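Local coordinates for glutathione S-transferase (Ceriporiopsis subvermispora, PDB 6J3E), which probably catalyses the conjugation or transfer of glutathione to electrophilic substrates, as a serine-type fungal glutathione S-transferase, at residues A87-A90 with R91-K95; W163-G167 with S168-A172. All blocks are in the same frame, centred on the assembly; numbering follows the deposited sequence.

Contact 1 (A87-A90 with R91-K95)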
# COMPACT_ATOMS: atom_id res chain seq x y z
N ALA A 87 0.70 -11.98 -9.45
CA ALA A 87 0.95 -12.23 -8.03
C ALA A 87 0.59 -13.67 -7.67
O ALA A 87 1.28 -14.29 -6.86
CB ALA A 87 0.18 -11.25 -7.15
N ALA A 88 -0.47 -14.21 -8.27
CA ALA A 88 -0.84 -15.60 -8.02
C ALA A 88 0.07 -16.57 -8.75
O ALA A 88 0.30 -17.68 -8.26
CB ALA A 88 -2.29 -15.85 -8.43
N ILE A 89 0.58 -16.19 -9.92
CA ILE A 89 1.60 -16.98 -10.60
C ILE A 89 2.81 -17.12 -9.69
O ILE A 89 3.37 -18.22 -9.52
CB ILE A 89 2.01 -16.31 -11.93
CG1 ILE A 89 0.79 -15.92 -12.79
CG2 ILE A 89 2.93 -17.21 -12.72
CD1 ILE A 89 0.24 -16.98 -13.59
N ALA A 90 3.23 -16.01 -9.08
CA ALA A 90 4.43 -16.03 -8.27
C ALA A 90 4.26 -16.99 -7.10
O ALA A 90 5.16 -17.79 -6.81
CB ALA A 90 4.77 -14.62 -7.79
N ARG A 91 3.10 -16.93 -6.44
CA ARG A 91 2.88 -17.81 -5.29
C ARG A 91 2.82 -19.25 -5.73
O ARG A 91 3.37 -20.13 -5.05
CB ARG A 91 1.61 -17.43 -4.55
CG ARG A 91 1.66 -16.04 -3.94
CD ARG A 91 0.39 -15.68 -3.20
NE ARG A 91 0.58 -14.53 -2.34
CZ ARG A 91 0.56 -13.29 -2.78
NH1 ARG A 91 0.73 -12.29 -1.91
NH2 ARG A 91 0.38 -13.01 -4.09
N TYR A 92 2.14 -19.52 -6.85
CA TYR A 92 2.09 -20.87 -7.36
C TYR A 92 3.49 -21.38 -7.68
O TYR A 92 3.84 -22.52 -7.37
CB TYR A 92 1.22 -20.93 -8.60
CG TYR A 92 1.39 -22.23 -9.33
CD1 TYR A 92 0.63 -23.34 -8.99
CD2 TYR A 92 2.34 -22.35 -10.36
CE1 TYR A 92 0.78 -24.54 -9.66
CE2 TYR A 92 2.51 -23.54 -11.03
CZ TYR A 92 1.72 -24.63 -10.67
OH TYR A 92 1.90 -25.81 -11.33
N LEU A 93 4.30 -20.55 -8.33
CA LEU A 93 5.66 -20.97 -8.65
C LEU A 93 6.48 -21.24 -7.38
O LEU A 93 7.26 -22.21 -7.34
CB LEU A 93 6.33 -19.93 -9.53
CG LEU A 93 5.64 -19.78 -10.88
CD1 LEU A 93 6.34 -18.75 -11.74
CD2 LEU A 93 5.57 -21.14 -11.56
N ASP A 94 6.33 -20.40 -6.35
CA ASP A 94 6.96 -20.65 -5.05
C ASP A 94 6.58 -22.03 -4.53
O ASP A 94 7.43 -22.81 -4.09
CB ASP A 94 6.55 -19.60 -4.01
CG ASP A 94 7.48 -18.38 -3.95
OD1 ASP A 94 8.43 -18.28 -4.75
OD2 ASP A 94 7.22 -17.50 -3.07
N LYS A 95 5.29 -22.34 -4.57
CA LYS A 95 4.75 -23.50 -3.88
C LYS A 95 4.92 -24.78 -4.69
O LYS A 95 5.01 -25.87 -4.12
CB LYS A 95 3.28 -23.24 -3.52
CG LYS A 95 2.38 -24.46 -3.56
CD LYS A 95 0.97 -24.08 -3.98
CE LYS A 95 0.16 -25.32 -4.38
NZ LYS A 95 -1.08 -24.96 -5.12
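Ala87 O receives two donors from Arg91, one from the backbone and one from the side chain. Arg91 N comes to 3.2 Å from Ala87 O, and Arg91 NH2 adds a weak bond, bent to 133° at the hydrogen. Arg91 CG, anti to the carbonyl carbon and beside the backbone N (chi1 -64°), starts the chain along Ala87 O, 3.4 Å from it; the chain runs extended to NE, and the final torsion swings NH2 back to that oxygen. The methyl CB of Ala87 lies in the guanidinium plane, at its edge. The stronger partner of this charge is Asp109, which forms a salt bridge with Arg91 NE.

The other backbone bonds are the i to i+4 pairs of a regular helix. Leu93 N to Ile89 O is 2.8 Å, with a C=O...N angle of 162°, while Tyr92 N to Ala88 O and Asp94 N to Ala90 O are likewise near-straight at the hydrogen.

Between the two segments, apolar side-chain packing comes down to Ile89 and Leu93: Ile89 CG2 and Leu93 CD1 meet at 3.9 Å, the side chains alongside and pointing the same way. Both also touch Ile74 of strand 73-76 and reach helix 22-34. Helix 86-96, directly after strand 81-84, is the helix that follows the last strand of the thioredoxin-like glutathione S-transferase domain; its apolar flank packs on the sheet, and it begins at the glutathione-binding Ser86.

Contact 2 (W163-G167 with S168-A172); sequences WAPPG and SEKRA. With EDO (1,2-ethanediol), chain F.
Arg171 NH2 donates to Ala164 O over 2.8 Å, a bond that joins the first turn of helix 169-189 to the loop in front of it, where Ser168 is the N-cap. The oxygen comes in at the edge of the guanidinium, only 4° out of its plane, and the donor is nearly in line with the C=O, at a C=O...N angle of 167°. With CG anti to the backbone N (chi1 -169°) and the chain extended to NE, the arginine lies along the loop; Arg171 CD packs 3.6 Å from Pro166 CA. A lysine in its place, with one ammonium instead of a flat group of several N-H donors, would probably be unable to serve Ala164 O and Glu228 together, leaving one of them without its mate. An ethanediol, probably from the crystallisation liquor, accepts from Ala164 N at its O1.

Ala164 adds an apolar touch, its CB resting 3.8 Å from Arg171 CA. Lys170 meets the loop through its aliphatic part, Lys170 CD coming 3.3 Å from Trp163 O before the chain bends at chi4 and its end leads away.

What positions these groups is a type II beta turn from Pro165 to Ser168, with Gly167 at a positive phi. Pro165 O takes two donors from Ser168: the backbone N, tilted out of the carbonyl plane, and OG, in that plane on a lone pair. Farther out, Glu228 forms a salt bridge with Arg171 NE, Ile130 of helix 109-136 touches both Ala164 and Arg171, and Trp163, whose NE1 is bonded to Val158 O, lies beside the glutathione-binding Arg151. Ser168 OG, 2.6 Å from Pro165 O, also accepts from Arg171 N at 2.9 Å as the capping bond.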
# COMPACT_ATOMS: atom_id res chain seq x y z
N TRP A 163 -4.82 12.52 -24.31
CA TRP A 163 -4.73 12.17 -22.90
C TRP A 163 -3.63 12.97 -22.20
O TRP A 163 -3.88 13.62 -21.18
CB TRP A 163 -4.46 10.67 -22.75
CG TRP A 163 -5.64 9.80 -22.92
CD1 TRP A 163 -6.81 10.10 -23.57
CD2 TRP A 163 -5.80 8.47 -22.41
NE1 TRP A 163 -7.68 9.02 -23.51
CE2 TRP A 163 -7.08 8.01 -22.80
CE3 TRP A 163 -4.97 7.61 -21.67
CZ2 TRP A 163 -7.56 6.74 -22.47
CZ3 TRP A 163 -5.44 6.35 -21.35
CH2 TRP A 163 -6.72 5.92 -21.75
N ALA A 164 -2.42 12.93 -22.75
CA ALA A 164 -1.28 13.68 -22.23
C ALA A 164 -0.34 13.99 -23.39
O ALA A 164 0.77 13.46 -23.47
CB ALA A 164 -0.57 12.88 -21.14
N PRO A 165 -0.76 14.85 -24.31
CA PRO A 165 0.01 15.05 -25.54
C PRO A 165 1.34 15.72 -25.26
O PRO A 165 1.47 16.53 -24.32
CB PRO A 165 -0.90 15.95 -26.40
CG PRO A 165 -1.75 16.68 -25.43
CD PRO A 165 -1.94 15.74 -24.25
N PRO A 166 2.37 15.42 -26.06
CA PRO A 166 3.69 16.01 -25.82
C PRO A 166 3.64 17.53 -25.78
O PRO A 166 2.85 18.17 -26.47
CB PRO A 166 4.52 15.51 -27.00
CG PRO A 166 3.84 14.28 -27.43
CD PRO A 166 2.37 14.52 -27.22
N GLY A 167 4.48 18.11 -24.93
CA GLY A 167 4.51 19.55 -24.76
C GLY A 167 3.28 20.16 -24.11
O GLY A 167 3.25 21.38 -23.94
N SER A 168 2.28 19.36 -23.76
CA SER A 168 1.10 19.91 -23.10
C SER A 168 1.36 20.09 -21.61
O SER A 168 2.32 19.56 -21.04
CB SER A 168 -0.10 18.99 -23.30
OG SER A 168 0.05 17.79 -22.57
N GLU A 169 0.49 20.85 -20.95
CA GLU A 169 0.55 20.90 -19.50
C GLU A 169 0.02 19.60 -18.90
O GLU A 169 0.56 19.13 -17.88
CB GLU A 169 -0.21 22.10 -18.97
CG GLU A 169 -0.27 22.13 -17.44
CD GLU A 169 -0.37 23.53 -16.86
OE1 GLU A 169 0.41 24.41 -17.30
OE2 GLU A 169 -1.20 23.73 -15.95
N LYS A 170 -0.99 18.99 -19.52
CA LYS A 170 -1.44 17.68 -19.07
C LYS A 170 -0.27 16.71 -18.96
O LYS A 170 -0.12 16.02 -17.94
CB LYS A 170 -2.47 17.11 -20.04
CG LYS A 170 -3.92 17.48 -19.83
CD LYS A 170 -4.75 16.79 -20.94
CE LYS A 170 -6.21 16.68 -20.59
NZ LYS A 170 -6.73 18.05 -20.35
N ARG A 171 0.56 16.62 -20.00
CA ARG A 171 1.65 15.66 -19.94
C ARG A 171 2.64 16.01 -18.86
O ARG A 171 3.22 15.12 -18.23
CB ARG A 171 2.36 15.55 -21.28
CG ARG A 171 3.31 14.38 -21.33
CD ARG A 171 3.88 14.21 -22.73
NE ARG A 171 4.70 13.00 -22.88
CZ ARG A 171 4.22 11.84 -23.34
NH1 ARG A 171 5.02 10.79 -23.46
NH2 ARG A 171 2.94 11.75 -23.67
N ALA A 172 2.85 17.30 -18.62
CA ALA A 172 3.80 17.69 -17.58
C ALA A 172 3.26 17.35 -16.20
O ALA A 172 3.99 16.83 -15.35
CB ALA A 172 4.14 19.17 -17.69
C1 EDO F . -0.39 10.60 -25.13
O1 EDO F . -1.48 11.53 -25.23
C2 EDO F . 0.69 10.93 -26.17
O2 EDO F . 0.17 10.80 -27.50

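From the N terminus, the chain first builds the strands and the helices 22-34 and 48-55 of the thioredoxin-like domain and then enters helix 86-96, where contact 1 lies wholly within consecutive turns and closes no loop. It goes on through helices 109-136 and 141-153 before contact 2 closes the turn leading into helix 169-189. The two are in series, neither nested nor crossed, with centres about 38 Å apart, on opposite sides of the chain's centre. Contact 1 lies in a helix of the N-terminal domain whose side chains pack on strands 73-76 and 81-84 and on helix 22-34; contact 2 ties a surface loop of the helical C-terminal domain to helices 109-136 and 169-189.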